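Carbohydrate deacetylase Agd3 (Neosartorya fumigata, PDB 6NWZ) probably removes N-acetyl groups from the exopolysaccharide galactosaminogalactan as a metal-binding carbohydrate esterase required for biofilm formation. Local coordinates at residues I496-D501 with M544-N549; P640-V645 with P662-V667; G437-D442 with E479-A484. One frame throughout, in Å; residues are numbered along the deposited sequence.

Contact 1: I496-D501 with M544-N549; sequences IYYNCD and MFHQAN. With ZN (zinc ion), chain M.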
loop_
_atom_site.group_PDB
_atom_site.type_symbol
_atom_site.label_atom_id
_atom_site.label_comp_id
_atom_site.label_asym_id
_atom_site.label_seq_id
_atom_site.Cartn_x
_atom_site.Cartn_y
_atom_site.Cartn_z
ATOM N N ILE A 496 13.681 -10.788 -0.865
ATOM C CA ILE A 496 13.851 -11.844 0.125
ATOM C C ILE A 496 13.157 -13.078 -0.436
ATOM O O ILE A 496 11.942 -13.245 -0.281
ATOM C CB ILE A 496 13.278 -11.439 1.495
ATOM C CG1 ILE A 496 13.809 -10.065 1.913
ATOM C CG2 ILE A 496 13.618 -12.479 2.543
ATOM C CD1 ILE A 496 15.317 -9.993 2.024
ATOM N N TYR A 497 13.919 -13.939 -1.103
ATOM C CA TYR A 497 13.337 -14.966 -1.953
ATOM C C TYR A 497 12.845 -16.163 -1.140
ATOM O O TYR A 497 13.289 -16.421 -0.017
ATOM C CB TYR A 497 14.347 -15.414 -3.007
ATOM C CG TYR A 497 14.751 -14.305 -3.956
ATOM C CD1 TYR A 497 13.846 -13.796 -4.881
ATOM C CD2 TYR A 497 16.028 -13.759 -3.918
ATOM C CE1 TYR A 497 14.202 -12.779 -5.751
ATOM C CE2 TYR A 497 16.395 -12.740 -4.786
ATOM C CZ TYR A 497 15.476 -12.255 -5.701
ATOM O OH TYR A 497 15.821 -11.242 -6.570
ATOM N N TYR A 498 11.920 -16.911 -1.747
ATOM C CA TYR A 498 11.184 -17.946 -1.028
ATOM C C TYR A 498 12.077 -19.097 -0.588
ATOM O O TYR A 498 11.751 -19.796 0.378
ATOM C CB TYR A 498 10.059 -18.489 -1.907
ATOM C CG TYR A 498 10.495 -19.589 -2.855
ATOM C CD1 TYR A 498 11.187 -19.295 -4.026
ATOM C CD2 TYR A 498 10.221 -20.924 -2.575
ATOM C CE1 TYR A 498 11.588 -20.302 -4.896
ATOM C CE2 TYR A 498 10.617 -21.935 -3.437
ATOM C CZ TYR A 498 11.299 -21.619 -4.594
ATOM O OH TYR A 498 11.694 -22.622 -5.451
ATOM N N ASN A 499 13.177 -19.333 -1.294
ATOM C CA ASN A 499 14.037 -20.485 -1.054
ATOM C C ASN A 499 15.377 -20.061 -0.466
ATOM O O ASN A 499 16.418 -20.659 -0.751
ATOM C CB ASN A 499 14.236 -21.285 -2.338
ATOM C CG ASN A 499 14.786 -20.441 -3.477
ATOM O OD1 ASN A 499 14.682 -19.216 -3.465
ATOM N ND2 ASN A 499 15.373 -21.100 -4.473
ATOM N N CYS A 500 15.360 -19.026 0.373
ATOM C CA CYS A 500 16.576 -18.494 0.969
ATOM C C CYS A 500 16.415 -18.337 2.472
ATOM O O CYS A 500 15.342 -17.961 2.956
ATOM C CB CYS A 500 16.952 -17.158 0.346
ATOM S SG CYS A 500 17.918 -17.353 -1.154
ATOM N N ASP A 501 17.499 -18.617 3.200
ATOM C CA ASP A 501 17.505 -18.545 4.652
ATOM C C ASP A 501 18.658 -17.725 5.221
ATOM O O ASP A 501 18.755 -17.599 6.447
ATOM C CB ASP A 501 17.548 -19.961 5.250
ATOM C CG ASP A 501 18.779 -20.738 4.821
ATOM O OD1 ASP A 501 19.382 -20.380 3.789
ATOM O OD2 ASP A 501 19.146 -21.711 5.512
ATOM N N MET A 544 4.918 -10.685 0.524
ATOM C CA MET A 544 5.103 -12.128 0.441
ATOM C C MET A 544 6.453 -12.529 1.028
ATOM O O MET A 544 7.499 -12.046 0.578
ATOM C CB MET A 544 5.006 -12.582 -1.012
ATOM C CG MET A 544 5.356 -14.038 -1.229
ATOM S SD MET A 544 6.028 -14.306 -2.878
ATOM C CE MET A 544 7.580 -13.422 -2.745
ATOM N N PHE A 545 6.424 -13.427 2.014
ATOM C CA PHE A 545 7.629 -14.045 2.559
ATOM C C PHE A 545 7.365 -15.533 2.765
ATOM O O PHE A 545 6.247 -16.020 2.574
ATOM C CB PHE A 545 8.070 -13.379 3.870
ATOM C CG PHE A 545 8.381 -11.911 3.732
ATOM C CD1 PHE A 545 9.594 -11.491 3.206
ATOM C CD2 PHE A 545 7.459 -10.952 4.121
ATOM C CE1 PHE A 545 9.882 -10.139 3.073
ATOM C CE2 PHE A 545 7.740 -9.599 3.991
ATOM C CZ PHE A 545 8.955 -9.192 3.466
ATOM N N HIS A 546 8.413 -16.261 3.153
ATOM C CA HIS A 546 8.328 -17.709 3.294
ATOM C C HIS A 546 9.059 -18.156 4.552
ATOM O O HIS A 546 9.869 -17.420 5.120
ATOM C CB HIS A 546 8.884 -18.414 2.052
ATOM C CG HIS A 546 8.053 -18.192 0.827
ATOM N ND1 HIS A 546 8.003 -16.978 0.174
ATOM C CD2 HIS A 546 7.216 -19.017 0.155
ATOM C CE1 HIS A 546 7.180 -17.068 -0.855
ATOM N NE2 HIS A 546 6.689 -18.295 -0.889
ATOM N N GLN A 547 8.762 -19.392 4.978
ATOM C CA GLN A 547 9.191 -19.852 6.296
ATOM C C GLN A 547 10.708 -19.878 6.426
ATOM O O GLN A 547 11.241 -19.600 7.507
ATOM C CB GLN A 547 8.602 -21.238 6.586
ATOM C CG GLN A 547 9.052 -22.340 5.630
ATOM C CD GLN A 547 10.310 -23.064 6.093
ATOM O OE1 GLN A 547 10.631 -23.081 7.282
ATOM N NE2 GLN A 547 11.024 -23.667 5.150
ATOM N N ALA A 548 11.418 -20.197 5.343
ATOM C CA ALA A 548 12.873 -20.227 5.402
ATOM C C ALA A 548 13.466 -18.860 5.716
ATOM O O ALA A 548 14.602 -18.791 6.200
ATOM C CB ALA A 548 13.439 -20.758 4.083
ATOM N N ASN A 549 12.727 -17.775 5.466
ATOM C CA ASN A 549 13.243 -16.430 5.705
ATOM C C ASN A 549 13.317 -16.070 7.183
ATOM O O ASN A 549 13.925 -15.047 7.520
ATOM C CB ASN A 549 12.382 -15.385 4.985
ATOM C CG ASN A 549 12.218 -15.672 3.502
ATOM O OD1 ASN A 549 11.215 -15.295 2.895
ATOM N ND2 ASN A 549 13.203 -16.340 2.912
HETATM ZN ZN ZN M . 4.481 -18.434 -1.655
HETATM O O HOH W 1 9.993 -15.167 0.327
HETATM O O HOH W 2 10.612 -21.102 2.637
#

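Contact 2: P640-V645 with P662-V667; sequences PVTFPV and PLTVWV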
loop_
_atom_site.group_PDB
_atom_site.type_symbol
_atom_site.label_atom_id
_atom_site.label_comp_id
_atom_site.label_asym_id
_atom_site.label_seq_id
_atom_site.Cartn_x
_atom_site.Cartn_y
_atom_site.Cartn_z
ATOM N N PRO A 640 -15.920 7.579 4.247
ATOM C CA PRO A 640 -14.974 8.172 5.199
ATOM C C PRO A 640 -14.878 9.680 5.029
ATOM O O PRO A 640 -14.915 10.206 3.913
ATOM C CB PRO A 640 -13.648 7.492 4.843
ATOM C CG PRO A 640 -13.782 7.184 3.389
ATOM C CD PRO A 640 -15.235 6.855 3.162
ATOM N N VAL A 641 -14.761 10.380 6.156
ATOM C CA VAL A 641 -14.586 11.829 6.180
ATOM C C VAL A 641 -13.485 12.155 7.177
ATOM O O VAL A 641 -13.562 11.754 8.343
ATOM C CB VAL A 641 -15.888 12.567 6.546
ATOM C CG1 VAL A 641 -15.695 14.078 6.450
ATOM C CG2 VAL A 641 -17.018 12.126 5.642
ATOM N N THR A 642 -12.468 12.876 6.720
ATOM C CA THR A 642 -11.312 13.220 7.536
ATOM C C THR A 642 -11.453 14.647 8.054
ATOM O O THR A 642 -11.666 15.580 7.270
ATOM C CB THR A 642 -10.023 13.064 6.725
ATOM O OG1 THR A 642 -9.871 11.689 6.347
ATOM C CG2 THR A 642 -8.810 13.510 7.530
ATOM N N PHE A 643 -11.339 14.810 9.374
ATOM C CA PHE A 643 -11.526 16.089 10.044
ATOM C C PHE A 643 -10.219 16.582 10.641
ATOM O O PHE A 643 -9.569 15.838 11.388
ATOM C CB PHE A 643 -12.578 15.969 11.153
ATOM C CG PHE A 643 -13.987 15.877 10.649
ATOM C CD1 PHE A 643 -14.547 14.651 10.334
ATOM C CD2 PHE A 643 -14.755 17.021 10.501
ATOM C CE1 PHE A 643 -15.847 14.567 9.874
ATOM C CE2 PHE A 643 -16.053 16.944 10.040
ATOM C CZ PHE A 643 -16.600 15.716 9.725
ATOM N N PRO A 644 -9.804 17.823 10.346
ATOM C CA PRO A 644 -8.637 18.399 11.027
ATOM C C PRO A 644 -9.026 19.065 12.339
ATOM O O PRO A 644 -8.180 19.337 13.198
ATOM C CB PRO A 644 -8.119 19.420 10.011
ATOM C CG PRO A 644 -9.376 19.897 9.327
ATOM C CD PRO A 644 -10.344 18.728 9.314
ATOM N N VAL A 645 -10.314 19.355 12.481
ATOM C CA VAL A 645 -10.892 19.878 13.710
ATOM C C VAL A 645 -12.071 18.990 14.069
ATOM O O VAL A 645 -12.845 18.591 13.192
ATOM C CB VAL A 645 -11.337 21.349 13.564
ATOM C CG1 VAL A 645 -12.010 21.822 14.837
ATOM C CG2 VAL A 645 -10.148 22.232 13.241
ATOM N N PRO A 662 -5.502 12.438 11.899
ATOM C CA PRO A 662 -6.753 13.193 11.985
ATOM C C PRO A 662 -7.921 12.259 12.267
ATOM O O PRO A 662 -7.820 11.034 12.167
ATOM C CB PRO A 662 -6.874 13.851 10.608
ATOM C CG PRO A 662 -6.007 13.024 9.713
ATOM C CD PRO A 662 -4.879 12.545 10.569
ATOM N N LEU A 663 -9.046 12.866 12.634
ATOM C CA LEU A 663 -10.261 12.115 12.922
ATOM C C LEU A 663 -10.913 11.663 11.621
ATOM O O LEU A 663 -11.237 12.491 10.763
ATOM C CB LEU A 663 -11.232 12.966 13.736
ATOM C CG LEU A 663 -12.619 12.369 13.964
ATOM C CD1 LEU A 663 -12.524 10.997 14.622
ATOM C CD2 LEU A 663 -13.446 13.311 14.812
ATOM N N THR A 664 -11.110 10.355 11.478
ATOM C CA THR A 664 -11.828 9.779 10.347
ATOM C C THR A 664 -13.199 9.322 10.830
ATOM O O THR A 664 -13.295 8.543 11.784
ATOM C CB THR A 664 -11.055 8.607 9.734
ATOM O OG1 THR A 664 -9.731 9.028 9.384
ATOM C CG2 THR A 664 -11.764 8.090 8.488
ATOM N N VAL A 665 -14.252 9.806 10.178
ATOM C CA VAL A 665 -15.628 9.459 10.518
ATOM C C VAL A 665 -16.215 8.682 9.347
ATOM O O VAL A 665 -16.244 9.179 8.212
ATOM C CB VAL A 665 -16.467 10.707 10.838
ATOM C CG1 VAL A 665 -17.913 10.328 11.114
ATOM C CG2 VAL A 665 -15.879 11.451 12.025
ATOM N N TRP A 666 -16.671 7.456 9.616
ATOM C CA TRP A 666 -17.296 6.608 8.601
ATOM C C TRP A 666 -18.792 6.901 8.600
ATOM O O TRP A 666 -19.536 6.415 9.455
ATOM C CB TRP A 666 -16.995 5.135 8.865
ATOM C CG TRP A 666 -15.531 4.822 8.723
ATOM C CD1 TRP A 666 -14.599 4.789 9.719
ATOM C CD2 TRP A 666 -14.827 4.536 7.506
ATOM N NE1 TRP A 666 -13.359 4.489 9.201
ATOM C CE2 TRP A 666 -13.474 4.329 7.844
ATOM C CE3 TRP A 666 -15.210 4.430 6.165
ATOM C CZ2 TRP A 666 -12.503 4.021 6.890
ATOM C CZ3 TRP A 666 -14.243 4.123 5.219
ATOM C CH2 TRP A 666 -12.908 3.924 5.586
ATOM N N VAL A 667 -19.228 7.704 7.633
ATOM C CA VAL A 667 -20.597 8.207 7.587
ATOM C C VAL A 667 -21.451 7.266 6.749
ATOM O O VAL A 667 -21.225 7.113 5.544
ATOM C CB VAL A 667 -20.640 9.633 7.022
ATOM C CG1 VAL A 667 -22.037 10.216 7.176
ATOM C CG2 VAL A 667 -19.606 10.499 7.716
#

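Contact 3: G437-D442 with E479-A484; sequences GLHNGD and ESDGFA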
loop_
_atom_site.group_PDB
_atom_site.type_symbol
_atom_site.label_atom_id
_atom_site.label_comp_id
_atom_site.label_asym_id
_atom_site.label_seq_id
_atom_site.Cartn_x
_atom_site.Cartn_y
_atom_site.Cartn_z
ATOM N N GLY A 437 -3.588 -22.123 -9.515
ATOM C CA GLY A 437 -5.001 -22.418 -9.593
ATOM C C GLY A 437 -5.895 -21.219 -9.816
ATOM O O GLY A 437 -7.116 -21.392 -9.932
ATOM N N LEU A 438 -5.334 -20.012 -9.887
ATOM C CA LEU A 438 -6.139 -18.815 -10.095
ATOM C C LEU A 438 -6.748 -18.744 -11.490
ATOM O O LEU A 438 -7.594 -17.878 -11.731
ATOM C CB LEU A 438 -5.302 -17.564 -9.823
ATOM C CG LEU A 438 -5.045 -17.225 -8.347
ATOM C CD1 LEU A 438 -3.941 -18.080 -7.733
ATOM C CD2 LEU A 438 -4.725 -15.755 -8.187
ATOM N N HIS A 439 -6.342 -19.620 -12.411
ATOM C CA HIS A 439 -6.985 -19.733 -13.716
ATOM C C HIS A 439 -7.632 -21.098 -13.908
ATOM O O HIS A 439 -8.129 -21.395 -15.000
ATOM C CB HIS A 439 -5.983 -19.452 -14.842
ATOM C CG HIS A 439 -5.396 -18.074 -14.798
ATOM N ND1 HIS A 439 -6.141 -16.937 -15.032
ATOM C CD2 HIS A 439 -4.134 -17.650 -14.550
ATOM C CE1 HIS A 439 -5.364 -15.874 -14.929
ATOM N NE2 HIS A 439 -4.141 -16.278 -14.637
ATOM N N ASN A 440 -7.634 -21.927 -12.872
ATOM C CA ASN A 440 -8.300 -23.223 -12.897
ATOM C C ASN A 440 -9.694 -23.043 -12.306
ATOM O O ASN A 440 -9.842 -22.859 -11.094
ATOM C CB ASN A 440 -7.484 -24.245 -12.110
ATOM C CG ASN A 440 -8.040 -25.647 -12.210
ATOM O OD1 ASN A 440 -9.238 -25.844 -12.404
ATOM N ND2 ASN A 440 -7.166 -26.637 -12.068
ATOM N N GLY A 441 -10.714 -23.090 -13.161
ATOM C CA GLY A 441 -12.073 -22.915 -12.677
ATOM C C GLY A 441 -12.499 -23.998 -11.702
ATOM O O GLY A 441 -13.191 -23.722 -10.718
ATOM N N ASP A 442 -12.097 -25.247 -11.964
ATOM C CA ASP A 442 -12.458 -26.341 -11.067
ATOM C C ASP A 442 -11.822 -26.166 -9.698
ATOM O O ASP A 442 -12.402 -26.577 -8.685
ATOM C CB ASP A 442 -12.036 -27.686 -11.661
ATOM C CG ASP A 442 -12.614 -27.925 -13.037
ATOM O OD1 ASP A 442 -13.623 -27.274 -13.380
ATOM O OD2 ASP A 442 -12.062 -28.770 -13.774
ATOM N N GLU A 479 -14.588 -16.162 -18.102
ATOM C CA GLU A 479 -13.836 -16.153 -19.353
ATOM C C GLU A 479 -12.341 -16.300 -19.106
ATOM O O GLU A 479 -11.672 -17.116 -19.752
ATOM C CB GLU A 479 -14.120 -14.866 -20.123
ATOM C CG GLU A 479 -13.228 -14.694 -21.332
ATOM C CD GLU A 479 -13.179 -13.264 -21.819
ATOM O OE1 GLU A 479 -14.210 -12.566 -21.718
ATOM O OE2 GLU A 479 -12.105 -12.836 -22.292
ATOM N N SER A 480 -11.800 -15.519 -18.173
ATOM C CA SER A 480 -10.359 -15.453 -17.967
ATOM C C SER A 480 -9.841 -16.490 -16.980
ATOM O O SER A 480 -8.672 -16.885 -17.070
ATOM C CB SER A 480 -9.965 -14.054 -17.482
ATOM O OG SER A 480 -10.515 -13.050 -18.319
ATOM N N ASP A 481 -10.671 -16.948 -16.044
ATOM C CA ASP A 481 -10.198 -17.791 -14.957
ATOM C C ASP A 481 -11.014 -19.062 -14.758
ATOM O O ASP A 481 -10.698 -19.841 -13.851
ATOM C CB ASP A 481 -10.176 -16.990 -13.647
ATOM C CG ASP A 481 -9.498 -15.642 -13.807
ATOM O OD1 ASP A 481 -8.303 -15.618 -14.174
ATOM O OD2 ASP A 481 -10.166 -14.608 -13.592
ATOM N N GLY A 482 -12.038 -19.301 -15.578
ATOM C CA GLY A 482 -12.884 -20.467 -15.437
ATOM C C GLY A 482 -13.897 -20.393 -14.319
ATOM O O GLY A 482 -14.723 -21.306 -14.193
ATOM N N PHE A 483 -13.865 -19.341 -13.505
ATOM C CA PHE A 483 -14.777 -19.184 -12.383
ATOM C C PHE A 483 -14.916 -17.698 -12.094
ATOM O O PHE A 483 -13.947 -16.945 -12.222
ATOM C CB PHE A 483 -14.270 -19.934 -11.145
ATOM C CG PHE A 483 -15.109 -19.726 -9.913
ATOM C CD1 PHE A 483 -14.825 -18.696 -9.025
ATOM C CD2 PHE A 483 -16.167 -20.574 -9.628
ATOM C CE1 PHE A 483 -15.592 -18.508 -7.887
ATOM C CE2 PHE A 483 -16.935 -20.392 -8.490
ATOM C CZ PHE A 483 -16.647 -19.359 -7.620
ATOM N N ALA A 484 -16.117 -17.283 -11.709
ATOM C CA ALA A 484 -16.414 -15.880 -11.469
ATOM C C ALA A 484 -16.808 -15.667 -10.017
ATOM O O ALA A 484 -17.601 -16.432 -9.462
ATOM C CB ALA A 484 -17.539 -15.390 -12.384
#

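Contact 1: I496-D501 with M544-N549
Asn549 reaches across to the type I beta turn Tyr497-Cys500 and ties it, within the deacetylase domain, to the end of strand 542-546, where His546 binds zinc. Its ND2 lies 2.9 Å from Tyr497 O in a fairly straight bond (162° at the hydrogen), with the acceptor close to the amide plane. The same nitrogen also makes a weak, more bent bond to Cys500 O, so it bridges the carbonyls of the first and last residues of the turn. The other end turns back to its own segment: Asn549 OD1 accepts the His546 backbone N at 3.0 Å, the donor standing above the carbonyl plane. With CG anti to the carbonyl carbon (chi1 -54°), the amide is placed between turn and strand and fixed at both ends.

A water joins three groups: it donates to Ile496 O and Asn549 OD1 and accepts from His546 ND1, which lies 2.7 Å from the water oxygen. A second water links Tyr498 O to Ala548 N. With ND1 so held, His546 NE2 points to the zinc ion at 2.3 Å, a site completed from the protein by Asp255; Asp256, a ligand of a different zinc, packs beside the imidazole. The Tyr498 ring stands T-shaped to the imidazole, its edge toward the His546 face, with planes at 67°. Farther out, the disulfide Cys500-Cys505 fastens the turn to helix 503-513, and Asp501 pairs with Arg551. Ile496 finishes the packing, its CG2 lying 3.6 Å from Asn549 CG and its CB 4.0 Å from Phe545 CE1, at the edge of the phenyl ring.

Contact 2: P640-V645 with P662-V667
Leu663 O is approached by several groups of the neighbouring strand: it accepts Phe643 N at 2.7 Å, receives a CA-H...O contact from Thr642, and meets the edge of the Phe643 ring in its plane. The two strands are an antiparallel pair in the three-stranded sheet of the C-terminal domain, with 663-667 in the middle and 640-643 at one margin. Leu663 N returns a longer bond to Phe643 O, 3.3 Å. Val641 and Val665 form the next hydrogen-bonded pair, Val665 N to Val641 O measuring 2.8 Å, with 166° at the hydrogen.

Side chains separate onto two faces. On one, Phe643 CE1 lies 3.8 Å from Val665 CG2; with CG anti to the carbonyl carbon (chi1 -74°), the ring runs back along the sheet and passes its own partner Leu663 to reach this methyl. Val641 CG2 likewise steps on to Val667 CG2, and this face packs against Val626 and Val628 of strand 622-629. The other face bears Thr642, whose OG1 bonds to Gly244 O while its CG2 touches Pro662 CG at 3.6 Å. There, too, the Trp666 indole, tethered through NE1 to Glu656, is covered on one face by Pro640: CB makes a CH-pi contact 3.7 Å from the centroid of the six-membered ring, 21° off its normal.

Contact 3: G437-D442 with E479-A484
The type I turn Gly437-Asn440 and the start of helix 441-449 run close beside the end of the short, weakly bonded helix 478-481, the backbones nearest where Gly441 CA and Gly482 CA are 3.8 Å apart, with no side chain between them and Gly482 turning the chain out of the helix at a positive phi of 77°.

The polar link is made by His439. Its ND1 donates to Ser480 O at 3.2 Å, from above that carbonyl's plane, and also makes a weak bond to Asp481 OD1, 2.7 Å away but strongly bent. The carboxylate oxygen sits at the edge of the imidazole, with the two planes 29° apart. CG of His439 is anti to the carbonyl carbon (chi1 -61°), which swings the ring over toward the helix end. The other carboxylate oxygen, Asp481 OD2, is held by Tyr474 OH and Thr477 N, and Asp481 CB rests against Leu438 O. Beyond the glycines, where Gly441 CA makes a CA-H...O contact of 3.5 Å to Gly482 O, Phe483 CB lies 4.0 Å from Gly441 O while its ring leads off onto Leu444 and Gln445 of helix 441-449. Asn440 is the N-cap of that helix, its OD1 accepting Ala443 N.

This contact therefore joins the start of helix 441-449 to the end of that short helical turn within the deacetylase domain. Because His439 donates through ND1 and its NE2 is hydrogen-bonded to Glu339, the ring lies between two carboxylates, which would probably raise its pKa and could stabilise a doubly protonated imidazole.

From the N terminus, contact 3 comes first: it closes a loop of 36 residues between 437-442 and 479-484, joining the start of helix 441-449 to the end of helix 478-481. Contact 1 follows, returning the chain from the loop after strand 487-492 to the end of strand 542-546 across 42 mostly helical residues. Contact 2, closing 16 residues, comes last. The three lie in series, none nesting or crossing. Contacts 1 and 3 share the deacetylase domain, their nearest atoms about 12 Å apart, whereas contact 2 pairs two strands of the small three-stranded sheet of the C-terminal domain, its centre about 39 Å from that of contact 1.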